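PDB 4DF3: fibrillarin-like rRNA/tRNA 2'-O-methyltransferase from Aeropyrum pernix, which probably methylates ribose 2'-hydroxyls of rRNA and tRNA at positions selected by a guide RNA, with S-adenosyl-L-methionine as the methyl donor. Local coordinates for residues L84-G89 against G103-V108; D97-R102 against R125-P130; K140-V145 against A168-R173. The protein carries 2 engineered substitutions. One frame throughout, in Å; residues are numbered along the deposited sequence.

How the interactions relate
All three interactions lie in the Rossmann-like part of the chain, round the mixed sheet in which strands 128-132, 104-109, 80-84 and 148-153 run side by side. Interactions 1 and 2 have centres about 10 Å apart and interleave along the chain; they meet where strand 104-109 pairs with strand 128-132, with Ile105 O 2.7 Å from Phe129 N. Interaction 3 comes later in sequence, its centre about 14 Å from interaction 1 and about 18 Å from interaction 2. It touches interaction 1 through Tyr141, which packs on Leu84 and Val108, and through Tyr106 against Leu144 and Val145, but does not touch interaction 2. Interaction 1 thus sits at the cofactor, with the other two flanking it.

Interaction 1: residues L84-G89 against G103-V108; sequences LGIASG and GRIYGV. With SAM (S-adenosylmethionine), chain C.
Val108 and Ile86 are the two residues most buried by this contact: Val108 contributes its carbonyl oxygen as well as its side chain, and Ile86 its amide and both side-chain branches. Val108 O accepts two backbone N-H groups. Gly85 N lies 2.8 Å from Val108 O and approaches in the carbonyl plane, at a C=O...N angle of 160°; Ile86 N, 3.2 Å from Val108 O, stands 39° above that plane. One oxygen thus grips two successive amides just where strand 80-84 gives way to a loop. Ile86 then lays its CG2 against the bare backbone of Gly107, 3.5 Å from Gly107 C. With CG1 anti to the backbone N (chi1 176°), the other branch continues past the same glycine, and CD1 comes to 3.9 Å from Gly107 CA. Ile128 of strand 128-132 and Ala92 of helix 90-99 also border Ile86.

This strand-loop-helix junction, with Gly85 and Gly89 in the sequence LGIASG, is the glycine-rich loop of the Rossmann-like methyltransferases that use S-adenosylmethionine. Both glycines have positive phi, and Ile86 to Gly89 forms a type II' turn. The loop borders the cofactor with main chain and side chain alike: Gly85 O accepts a hydrogen bond from the SAM amino nitrogen N at 3.1 Å, and the methyl group of Ala87, CB, lies 3.5 Å from SAM O3'. Glu109, the residue after Val108, hydrogen-bonds SAM as well.

Leu84, third in buried area, forms a parallel bridge with Val108, and their side chains lie side by side on one face of the sheet. There Leu84 CD2 comes 3.9 Å from Val108 CG2, beside the ring of Tyr141, while the other Val108 methyl, CG1, is 4.1 Å from adenine atom C2 of SAM.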
loop_
_atom_site.group_PDB
_atom_site.type_symbol
_atom_site.label_atom_id
_atom_site.label_comp_id
_atom_site.label_asym_id
_atom_site.label_seq_id
_atom_site.Cartn_x
_atom_site.Cartn_y
_atom_site.Cartn_z
ATOM N N LEU A 84 7.820 -3.134 -1.449
ATOM C CA LEU A 84 8.809 -3.839 -0.635
ATOM C C LEU A 84 8.059 -4.466 0.522
ATOM O O LEU A 84 7.465 -3.738 1.351
ATOM C CB LEU A 84 9.948 -2.935 -0.157
ATOM C CG LEU A 84 10.775 -2.223 -1.265
ATOM C CD1 LEU A 84 11.895 -1.413 -0.641
ATOM C CD2 LEU A 84 11.267 -3.153 -2.351
ATOM N N GLY A 85 8.035 -5.804 0.559
ATOM C CA GLY A 85 7.368 -6.477 1.689
ATOM C C GLY A 85 5.910 -6.802 1.391
ATOM O O GLY A 85 5.038 -6.594 2.265
ATOM N N ILE A 86 5.639 -7.342 0.210
ATOM C CA ILE A 86 4.284 -7.456 -0.317
ATOM C C ILE A 86 3.505 -8.521 0.515
ATOM O O ILE A 86 2.275 -8.487 0.527
ATOM C CB ILE A 86 4.242 -7.683 -1.887
ATOM C CG1 ILE A 86 2.788 -7.887 -2.371
ATOM C CG2 ILE A 86 5.006 -8.957 -2.318
ATOM C CD1 ILE A 86 2.640 -8.105 -3.878
ATOM N N ALA A 87 4.250 -9.453 1.144
ATOM C CA ALA A 87 3.609 -10.531 1.930
ATOM C C ALA A 87 2.615 -11.346 1.054
ATOM O O ALA A 87 2.921 -11.697 -0.083
ATOM C CB ALA A 87 2.902 -9.882 3.172
ATOM N N SER A 88 1.415 -11.654 1.549
ATOM C CA SER A 88 0.462 -12.419 0.737
ATOM C C SER A 88 -0.499 -11.572 -0.124
ATOM O O SER A 88 -1.496 -12.081 -0.635
ATOM C CB SER A 88 -0.354 -13.356 1.633
ATOM O OG SER A 88 -0.810 -12.638 2.781
ATOM N N GLY A 89 -0.229 -10.274 -0.261
ATOM C CA GLY A 89 -0.933 -9.497 -1.246
ATOM C C GLY A 89 -2.155 -8.725 -0.769
ATOM O O GLY A 89 -2.852 -8.137 -1.586
ATOM N N GLY A 103 -1.278 -0.969 -15.163
ATOM C CA GLY A 103 -0.308 -0.784 -14.100
ATOM C C GLY A 103 0.418 -2.078 -13.764
ATOM O O GLY A 103 0.097 -3.138 -14.277
ATOM N N ARG A 104 1.398 -1.967 -12.888
ATOM C CA ARG A 104 2.089 -3.135 -12.389
ATOM C C ARG A 104 2.458 -2.898 -10.932
ATOM O O ARG A 104 2.905 -1.807 -10.533
ATOM C CB ARG A 104 3.378 -3.386 -13.141
ATOM C CG ARG A 104 3.214 -3.725 -14.566
ATOM C CD ARG A 104 4.474 -4.406 -15.078
ATOM N NE ARG A 104 4.150 -4.961 -16.380
ATOM C CZ ARG A 104 5.037 -5.360 -17.284
ATOM N NH1 ARG A 104 6.341 -5.299 -17.023
ATOM N NH2 ARG A 104 4.599 -5.861 -18.434
ATOM N N ILE A 105 2.346 -3.942 -10.139
ATOM C CA ILE A 105 3.032 -3.931 -8.831
ATOM C C ILE A 105 4.141 -4.960 -8.835
ATOM O O ILE A 105 3.878 -6.193 -9.033
ATOM C CB ILE A 105 2.100 -4.387 -7.754
ATOM C CG1 ILE A 105 0.977 -3.425 -7.624
ATOM C CG2 ILE A 105 2.837 -4.451 -6.381
ATOM C CD1 ILE A 105 -0.056 -3.939 -6.891
ATOM N N TYR A 106 5.363 -4.493 -8.619
ATOM C CA TYR A 106 6.475 -5.399 -8.506
ATOM C C TYR A 106 6.593 -5.687 -7.033
ATOM O O TYR A 106 6.915 -4.768 -6.221
ATOM C CB TYR A 106 7.751 -4.754 -9.023
ATOM C CG TYR A 106 7.721 -4.477 -10.497
ATOM C CD1 TYR A 106 8.148 -5.477 -11.430
ATOM C CD2 TYR A 106 7.413 -3.192 -10.962
ATOM C CE1 TYR A 106 8.182 -5.185 -12.814
ATOM C CE2 TYR A 106 7.417 -2.920 -12.328
ATOM C CZ TYR A 106 7.810 -3.933 -13.235
ATOM O OH TYR A 106 7.856 -3.673 -14.611
ATOM N N GLY A 107 6.272 -6.927 -6.663
ATOM C CA GLY A 107 6.141 -7.238 -5.236
ATOM C C GLY A 107 7.303 -8.029 -4.723
ATOM O O GLY A 107 7.406 -9.207 -4.995
ATOM N N VAL A 108 8.148 -7.382 -3.932
ATOM C CA VAL A 108 9.332 -8.027 -3.339
ATOM C C VAL A 108 9.002 -8.630 -1.984
ATOM O O VAL A 108 8.508 -7.962 -1.098
ATOM C CB VAL A 108 10.494 -7.000 -3.219
ATOM C CG1 VAL A 108 11.785 -7.634 -2.536
ATOM C CG2 VAL A 108 10.785 -6.345 -4.550
HETATM N N SAM C . 2.553 -4.989 3.173
HETATM C CA SAM C . 1.757 -6.167 3.621
HETATM C C SAM C . 0.285 -5.748 3.593
HETATM O O SAM C . -0.049 -4.567 3.825
HETATM O OXT SAM C . -0.576 -6.583 3.335
HETATM C CB SAM C . 2.127 -6.632 5.072
HETATM C CG SAM C . 3.637 -6.799 5.080
HETATM S SD SAM C . 4.320 -7.831 6.407
HETATM C CE SAM C . 4.172 -6.502 7.628
HETATM C "C5'" SAM C . 6.114 -7.717 6.061
HETATM C "C4'" SAM C . 6.605 -8.727 5.020
HETATM O "O4'" SAM C . 7.895 -8.404 4.504
HETATM C "C3'" SAM C . 6.738 -10.172 5.477
HETATM O "O3'" SAM C . 5.898 -10.922 4.594
HETATM C "C2'" SAM C . 8.236 -10.514 5.444
HETATM O "O2'" SAM C . 8.477 -11.845 5.043
HETATM C "C1'" SAM C . 8.763 -9.547 4.393
HETATM N N9 SAM C . 10.136 -9.057 4.625
HETATM C C8 SAM C . 10.801 -8.738 5.815
HETATM N N7 SAM C . 12.086 -8.320 5.495
HETATM C C5 SAM C . 12.241 -8.378 4.165
HETATM C C6 SAM C . 13.304 -8.052 3.338
HETATM N N6 SAM C . 14.537 -7.597 3.786
HETATM N N1 SAM C . 13.000 -8.231 1.995
HETATM C C2 SAM C . 11.835 -8.685 1.404
HETATM N N3 SAM C . 10.789 -8.995 2.255
HETATM C C4 SAM C . 11.030 -8.861 3.587
#

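Interaction 2: residues D97-R102 against R125-P130; sequences DIIGPR and RRNIFP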
loop_
_atom_site.group_PDB
_atom_site.type_symbol
_atom_site.label_atom_id
_atom_site.label_comp_id
_atom_site.label_asym_id
_atom_site.label_seq_id
_atom_site.Cartn_x
_atom_site.Cartn_y
_atom_site.Cartn_z
ATOM N N ASP A 97 -6.293 -3.393 -7.918
ATOM C CA ASP A 97 -7.579 -2.853 -8.366
ATOM C C ASP A 97 -7.483 -1.414 -8.942
ATOM O O ASP A 97 -8.085 -1.125 -9.962
ATOM C CB ASP A 97 -8.621 -2.875 -7.241
ATOM C CG ASP A 97 -9.079 -4.281 -6.883
ATOM O OD1 ASP A 97 -8.944 -5.238 -7.713
ATOM O OD2 ASP A 97 -9.636 -4.446 -5.756
ATOM N N ILE A 98 -6.811 -0.521 -8.207
ATOM C CA ILE A 98 -6.759 0.919 -8.560
ATOM C C ILE A 98 -5.970 1.155 -9.808
ATOM O O ILE A 98 -6.415 1.877 -10.716
ATOM C CB ILE A 98 -6.167 1.723 -7.366
ATOM C CG1 ILE A 98 -7.189 1.616 -6.207
ATOM C CG2 ILE A 98 -5.961 3.208 -7.679
ATOM C CD1 ILE A 98 -6.538 2.017 -4.855
ATOM N N ILE A 99 -4.805 0.513 -9.875
ATOM C CA ILE A 99 -3.903 0.760 -11.019
ATOM C C ILE A 99 -4.409 0.189 -12.307
ATOM O O ILE A 99 -4.061 0.701 -13.388
ATOM C CB ILE A 99 -2.426 0.280 -10.781
ATOM C CG1 ILE A 99 -2.306 -1.227 -10.748
ATOM C CG2 ILE A 99 -1.869 0.966 -9.513
ATOM C CD1 ILE A 99 -0.875 -1.727 -10.268
ATOM N N GLY A 100 -5.240 -0.866 -12.207
ATOM C CA GLY A 100 -5.901 -1.457 -13.396
ATOM C C GLY A 100 -4.938 -2.260 -14.257
ATOM O O GLY A 100 -3.787 -2.458 -13.898
ATOM N N PRO A 101 -5.417 -2.750 -15.418
ATOM C CA PRO A 101 -4.634 -3.682 -16.290
ATOM C C PRO A 101 -3.315 -3.168 -16.853
ATOM O O PRO A 101 -2.407 -4.006 -17.129
ATOM C CB PRO A 101 -5.608 -3.963 -17.446
ATOM C CG PRO A 101 -6.415 -2.696 -17.555
ATOM C CD PRO A 101 -6.709 -2.379 -16.034
ATOM N N ARG A 102 -3.193 -1.848 -17.036
ATOM C CA ARG A 102 -1.948 -1.238 -17.520
ATOM C C ARG A 102 -0.898 -0.859 -16.434
ATOM O O ARG A 102 0.229 -0.480 -16.730
ATOM C CB ARG A 102 -2.242 -0.012 -18.418
ATOM C CG ARG A 102 -3.029 -0.309 -19.714
ATOM C CD ARG A 102 -3.087 1.006 -20.557
ATOM N NE ARG A 102 -4.217 1.846 -20.136
ATOM C CZ ARG A 102 -4.214 2.714 -19.109
ATOM N NH1 ARG A 102 -5.330 3.405 -18.818
ATOM N NH2 ARG A 102 -3.108 2.923 -18.381
ATOM N N ARG A 125 -4.383 -12.387 -10.871
ATOM C CA ARG A 125 -4.173 -10.914 -10.985
ATOM C C ARG A 125 -2.902 -10.669 -11.724
ATOM O O ARG A 125 -1.806 -10.719 -11.143
ATOM C CB ARG A 125 -3.993 -10.275 -9.621
ATOM C CG ARG A 125 -5.198 -10.133 -8.937
ATOM C CD ARG A 125 -5.054 -9.256 -7.756
ATOM N NE ARG A 125 -6.423 -9.178 -7.217
ATOM C CZ ARG A 125 -7.269 -8.158 -7.410
ATOM N NH1 ARG A 125 -6.859 -7.142 -8.110
ATOM N NH2 ARG A 125 -8.531 -8.163 -6.885
ATOM N N ARG A 126 -3.025 -10.405 -13.005
ATOM C CA ARG A 126 -1.873 -10.438 -13.830
ATOM C C ARG A 126 -1.129 -9.119 -13.913
ATOM O O ARG A 126 -0.205 -8.990 -14.701
ATOM C CB ARG A 126 -2.269 -10.985 -15.180
ATOM C CG ARG A 126 -2.643 -12.420 -14.974
ATOM C CD ARG A 126 -3.293 -12.992 -16.159
ATOM N NE ARG A 126 -3.760 -14.322 -15.793
ATOM C CZ ARG A 126 -4.374 -15.139 -16.635
ATOM N NH1 ARG A 126 -4.603 -14.742 -17.874
ATOM N NH2 ARG A 126 -4.784 -16.327 -16.208
ATOM N N ASN A 127 -1.521 -8.144 -13.079
ATOM C CA ASN A 127 -0.771 -6.916 -13.007
ATOM C C ASN A 127 0.074 -6.918 -11.728
ATOM O O ASN A 127 0.653 -5.897 -11.372
ATOM C CB ASN A 127 -1.690 -5.677 -13.114
ATOM C CG ASN A 127 -2.632 -5.553 -11.945
ATOM O OD1 ASN A 127 -2.733 -6.435 -11.144
ATOM N ND2 ASN A 127 -3.316 -4.433 -11.848
ATOM N N ILE A 128 0.137 -8.056 -11.037
ATOM C CA ILE A 128 1.072 -8.197 -9.944
ATOM C C ILE A 128 2.230 -9.117 -10.354
ATOM O O ILE A 128 2.003 -10.283 -10.799
ATOM C CB ILE A 128 0.444 -8.714 -8.606
ATOM C CG1 ILE A 128 -0.637 -7.768 -8.097
ATOM C CG2 ILE A 128 1.511 -8.912 -7.558
ATOM C CD1 ILE A 128 -1.484 -8.381 -6.892
ATOM N N PHE A 129 3.463 -8.615 -10.135
ATOM C CA PHE A 129 4.701 -9.318 -10.562
ATOM C C PHE A 129 5.547 -9.616 -9.333
ATOM O O PHE A 129 6.306 -8.740 -8.841
ATOM C CB PHE A 129 5.495 -8.405 -11.541
ATOM C CG PHE A 129 4.898 -8.326 -12.934
ATOM C CD1 PHE A 129 5.592 -8.864 -14.030
ATOM C CD2 PHE A 129 3.667 -7.690 -13.169
ATOM C CE1 PHE A 129 5.039 -8.771 -15.372
ATOM C CE2 PHE A 129 3.101 -7.639 -14.504
ATOM C CZ PHE A 129 3.808 -8.183 -15.573
ATOM N N PRO A 130 5.405 -10.838 -8.768
ATOM C CA PRO A 130 6.141 -11.136 -7.538
ATOM C C PRO A 130 7.632 -11.379 -7.885
ATOM O O PRO A 130 7.992 -11.933 -8.965
ATOM C CB PRO A 130 5.445 -12.428 -6.989
ATOM C CG PRO A 130 4.147 -12.526 -7.798
ATOM C CD PRO A 130 4.543 -11.959 -9.155
#
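Asn127 sets its carboxamide against the end of helix 90-99, where ND2 lies 3.5 Å from Ile99 CG1 and donates to Gly100 O at 2.9 Å. The N-H...O angle is 156° and the oxygen lies near the amide plane of Asn127, although ND2 stands well above the carbonyl plane of Gly100. A chi1 of 65° puts Asn127 CG between the backbone N and the carbonyl carbon. The carbonyl that ND2 meets belongs to the first residue to leave helical geometry: Gly100 has positive phi, and there the chain turns off toward strand 104-109. The other end of the amide is held too, since Asn127 OD1 is hydrogen-bonded to Ser96 OG.

One turn further back on the helix, Asp97 receives the guanidinium of Arg125. NH1 and NH2 both point at Asp97 OD1, at 2.9 Å and 3.1 Å respectively, a salt bridge in which both terminal nitrogens share a single carboxylate oxygen. OD1 lies close to the guanidinium plane, whereas both nitrogens reach it from the same face of the carboxylate, the two planes being 57° apart. Arg125 spans the gap with its chain extended from CG to NE, and its NH1 also bonds Ser96 OG, so one serine links the two polar groups. Arg125 opens a type I turn that runs to Ile128 and leads into strand 128-132, an outermost strand of the mixed sheet, so the two polar links tie the turn before that strand to the end of a beta-alpha-beta crossover helix.

Asp97 has further partners: OD1 also accepts from Leu33 N, while OD2 meets Thr30 OG1 and forms a salt bridge with Arg53. This buried carboxylate, flanked by two arginines, is therefore probably ionised, and it joins the helix to the amino-terminal antiparallel sheet as well as to Arg125.

Interaction 3: residues K140-V145 against A168-R173; sequences KYRHLV and ARFFLR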
loop_
_atom_site.group_PDB
_atom_site.type_symbol
_atom_site.label_atom_id
_atom_site.label_comp_id
_atom_site.label_asym_id
_atom_site.label_seq_id
_atom_site.Cartn_x
_atom_site.Cartn_y
_atom_site.Cartn_z
ATOM N N LYS A 140 20.244 -7.320 -7.108
ATOM C CA LYS A 140 19.971 -8.695 -7.527
ATOM C C LYS A 140 18.638 -8.782 -8.261
ATOM O O LYS A 140 18.377 -9.827 -8.871
ATOM C CB LYS A 140 19.889 -9.657 -6.327
ATOM C CG LYS A 140 21.148 -9.736 -5.514
ATOM C CD LYS A 140 21.052 -10.459 -4.143
ATOM C CE LYS A 140 21.063 -12.002 -4.185
ATOM N NZ LYS A 140 22.104 -12.727 -5.036
ATOM N N TYR A 141 17.788 -7.742 -8.179
ATOM C CA TYR A 141 16.551 -7.749 -8.970
ATOM C C TYR A 141 16.391 -6.542 -9.905
ATOM O O TYR A 141 15.327 -6.344 -10.511
ATOM C CB TYR A 141 15.300 -8.049 -8.101
ATOM C CG TYR A 141 15.109 -7.142 -6.932
ATOM C CD1 TYR A 141 14.543 -5.853 -7.107
ATOM C CD2 TYR A 141 15.313 -7.604 -5.620
ATOM C CE1 TYR A 141 14.386 -5.028 -6.049
ATOM C CE2 TYR A 141 15.122 -6.776 -4.533
ATOM C CZ TYR A 141 14.609 -5.531 -4.750
ATOM O OH TYR A 141 14.431 -4.774 -3.636
ATOM N N ARG A 142 17.476 -5.789 -10.093
ATOM C CA ARG A 142 17.508 -4.665 -11.028
ATOM C C ARG A 142 17.046 -5.061 -12.437
ATOM O O ARG A 142 16.434 -4.255 -13.171
ATOM C CB ARG A 142 18.915 -4.067 -11.095
ATOM C CG ARG A 142 18.969 -2.688 -11.726
ATOM C CD ARG A 142 20.426 -2.229 -11.840
ATOM N NE ARG A 142 21.219 -3.408 -12.197
ATOM C CZ ARG A 142 22.539 -3.488 -12.117
ATOM N NH1 ARG A 142 23.242 -2.438 -11.672
ATOM N NH2 ARG A 142 23.137 -4.635 -12.443
ATOM N N HIS A 143 17.254 -6.313 -12.816
ATOM C CA HIS A 143 16.902 -6.720 -14.164
ATOM C C HIS A 143 15.403 -7.038 -14.307
ATOM O O HIS A 143 14.887 -7.270 -15.401
ATOM C CB HIS A 143 17.717 -7.972 -14.553
ATOM C CG HIS A 143 17.436 -9.174 -13.722
ATOM N ND1 HIS A 143 17.732 -9.247 -12.379
ATOM C CD2 HIS A 143 16.947 -10.395 -14.069
ATOM C CE1 HIS A 143 17.429 -10.452 -11.923
ATOM N NE2 HIS A 143 16.963 -11.178 -12.929
ATOM N N LEU A 144 14.714 -7.064 -13.187
ATOM C CA LEU A 144 13.302 -7.476 -13.182
ATOM C C LEU A 144 12.343 -6.288 -12.929
ATOM O O LEU A 144 11.113 -6.413 -13.043
ATOM C CB LEU A 144 13.093 -8.586 -12.149
ATOM C CG LEU A 144 13.873 -9.897 -12.347
ATOM C CD1 LEU A 144 13.692 -10.710 -11.102
ATOM C CD2 LEU A 144 13.339 -10.659 -13.567
ATOM N N VAL A 145 12.912 -5.143 -12.599
ATOM C CA VAL A 145 12.114 -3.989 -12.164
ATOM C C VAL A 145 12.485 -2.780 -12.961
ATOM O O VAL A 145 13.630 -2.310 -12.896
ATOM C CB VAL A 145 12.283 -3.646 -10.664
ATOM C CG1 VAL A 145 11.432 -2.390 -10.289
ATOM C CG2 VAL A 145 11.843 -4.809 -9.799
ATOM N N ALA A 168 15.066 3.295 -3.964
ATOM C CA ALA A 168 14.607 4.476 -4.712
ATOM C C ALA A 168 15.683 4.892 -5.693
ATOM O O ALA A 168 15.385 5.324 -6.800
ATOM C CB ALA A 168 14.286 5.684 -3.765
ATOM N N ARG A 169 16.950 4.860 -5.249
ATOM C CA ARG A 169 18.072 5.253 -6.184
ATOM C C ARG A 169 18.105 4.436 -7.462
ATOM O O ARG A 169 18.331 4.983 -8.568
ATOM C CB ARG A 169 19.429 5.180 -5.440
ATOM C CG ARG A 169 19.626 6.428 -4.580
ATOM C CD ARG A 169 20.734 6.383 -3.527
ATOM N NE ARG A 169 20.837 7.711 -2.895
ATOM C CZ ARG A 169 21.507 7.991 -1.764
ATOM N NH1 ARG A 169 22.149 7.034 -1.081
ATOM N NH2 ARG A 169 21.525 9.252 -1.299
ATOM N N PHE A 170 17.836 3.131 -7.342
ATOM C CA PHE A 170 17.779 2.256 -8.489
ATOM C C PHE A 170 16.545 2.443 -9.365
ATOM O O PHE A 170 16.656 2.377 -10.588
ATOM C CB PHE A 170 17.815 0.800 -8.060
ATOM C CG PHE A 170 19.183 0.285 -7.808
ATOM C CD1 PHE A 170 19.988 -0.121 -8.875
ATOM C CD2 PHE A 170 19.646 0.169 -6.514
ATOM C CE1 PHE A 170 21.291 -0.607 -8.639
ATOM C CE2 PHE A 170 20.965 -0.326 -6.262
ATOM C CZ PHE A 170 21.757 -0.720 -7.311
ATOM N N PHE A 171 15.390 2.711 -8.773
ATOM C CA PHE A 171 14.116 2.503 -9.506
ATOM C C PHE A 171 13.116 3.668 -9.557
ATOM O O PHE A 171 12.238 3.628 -10.373
ATOM C CB PHE A 171 13.340 1.308 -8.884
ATOM C CG PHE A 171 14.138 0.009 -8.879
ATOM C CD1 PHE A 171 14.608 -0.530 -10.072
ATOM C CD2 PHE A 171 14.533 -0.575 -7.667
ATOM C CE1 PHE A 171 15.405 -1.747 -10.037
ATOM C CE2 PHE A 171 15.279 -1.767 -7.597
ATOM C CZ PHE A 171 15.727 -2.372 -8.814
ATOM N N LEU A 172 13.144 4.554 -8.577
ATOM C CA LEU A 172 12.017 5.462 -8.419
ATOM C C LEU A 172 12.175 6.654 -9.384
ATOM O O LEU A 172 13.225 7.318 -9.381
ATOM C CB LEU A 172 11.894 5.946 -6.954
ATOM C CG LEU A 172 10.689 6.862 -6.605
ATOM C CD1 LEU A 172 9.439 6.072 -6.789
ATOM C CD2 LEU A 172 10.803 7.287 -5.104
ATOM N N ARG A 173 11.144 6.897 -10.177
ATOM C CA ARG A 173 11.164 8.055 -11.117
ATOM C C ARG A 173 11.327 9.347 -10.364
ATOM O O ARG A 173 10.991 9.462 -9.154
ATOM C CB ARG A 173 9.902 8.088 -11.986
ATOM C CG ARG A 173 9.783 6.926 -12.965
ATOM C CD ARG A 173 8.535 7.071 -13.826
ATOM N NE ARG A 173 8.437 8.407 -14.390
ATOM C CZ ARG A 173 8.955 8.727 -15.596
ATOM N NH1 ARG A 173 9.577 7.785 -16.309
ATOM N NH2 ARG A 173 8.887 10.001 -16.021
#
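This is an apolar contact built round one phenylalanine ring, between the loop preceding strand 148-153 and the C-terminal end of helix 160-171; no hydrogen bond crosses it. Phe171, the last residue of that helix, has the largest share, 104 Å² of the 250 Å² buried, and each side of its ring meets something different. Val145 CG1 stands over one face, 4.0 Å from the ring centroid and 23° off the normal, a CH-pi contact. Its placement follows from chi1 of 179°, which sets CG1 anti to the backbone N. The carbonyl oxygen of Val145 comes in from this same side of the ring, 3.4 Å from Phe171 CE1. The opposite face is covered from within the helix by CB of Phe170, over the ring centre. At the rim, Arg142 CA lies near the ring plane, 3.7 Å from Phe171 CZ.

Tyr141 adds a second aromatic ring without stacking. Its CE1 meets Phe171 CE2 at 3.7 Å, rim to rim, with centroids 6.0 Å apart and the planes only 14° from parallel. The Tyr141 hydroxyl is engaged beyond the contact, hydrogen-bonded to Asn167 OD1 earlier on the same helix.

Toward solvent, the aliphatic part of Arg142 rests obliquely against Phe170: CD is 3.7 Å from Phe170 CD1. The arginine chain bends at its third torsion. Its guanidinium plane is strongly tilted to that ring.

On the sheet side Phe171 rests on Leu82 of strand 80-84 and Val148 of strand 148-153, its backbone also hydrogen-bonded to Val148. Tyr141 and Val145 both pack on Ile131 of strand 128-132. Tyr141 further touches Leu84 and the SAM-binding residue Ala135, which places the loop and the helix end together over the sheet, beside the cofactor pocket.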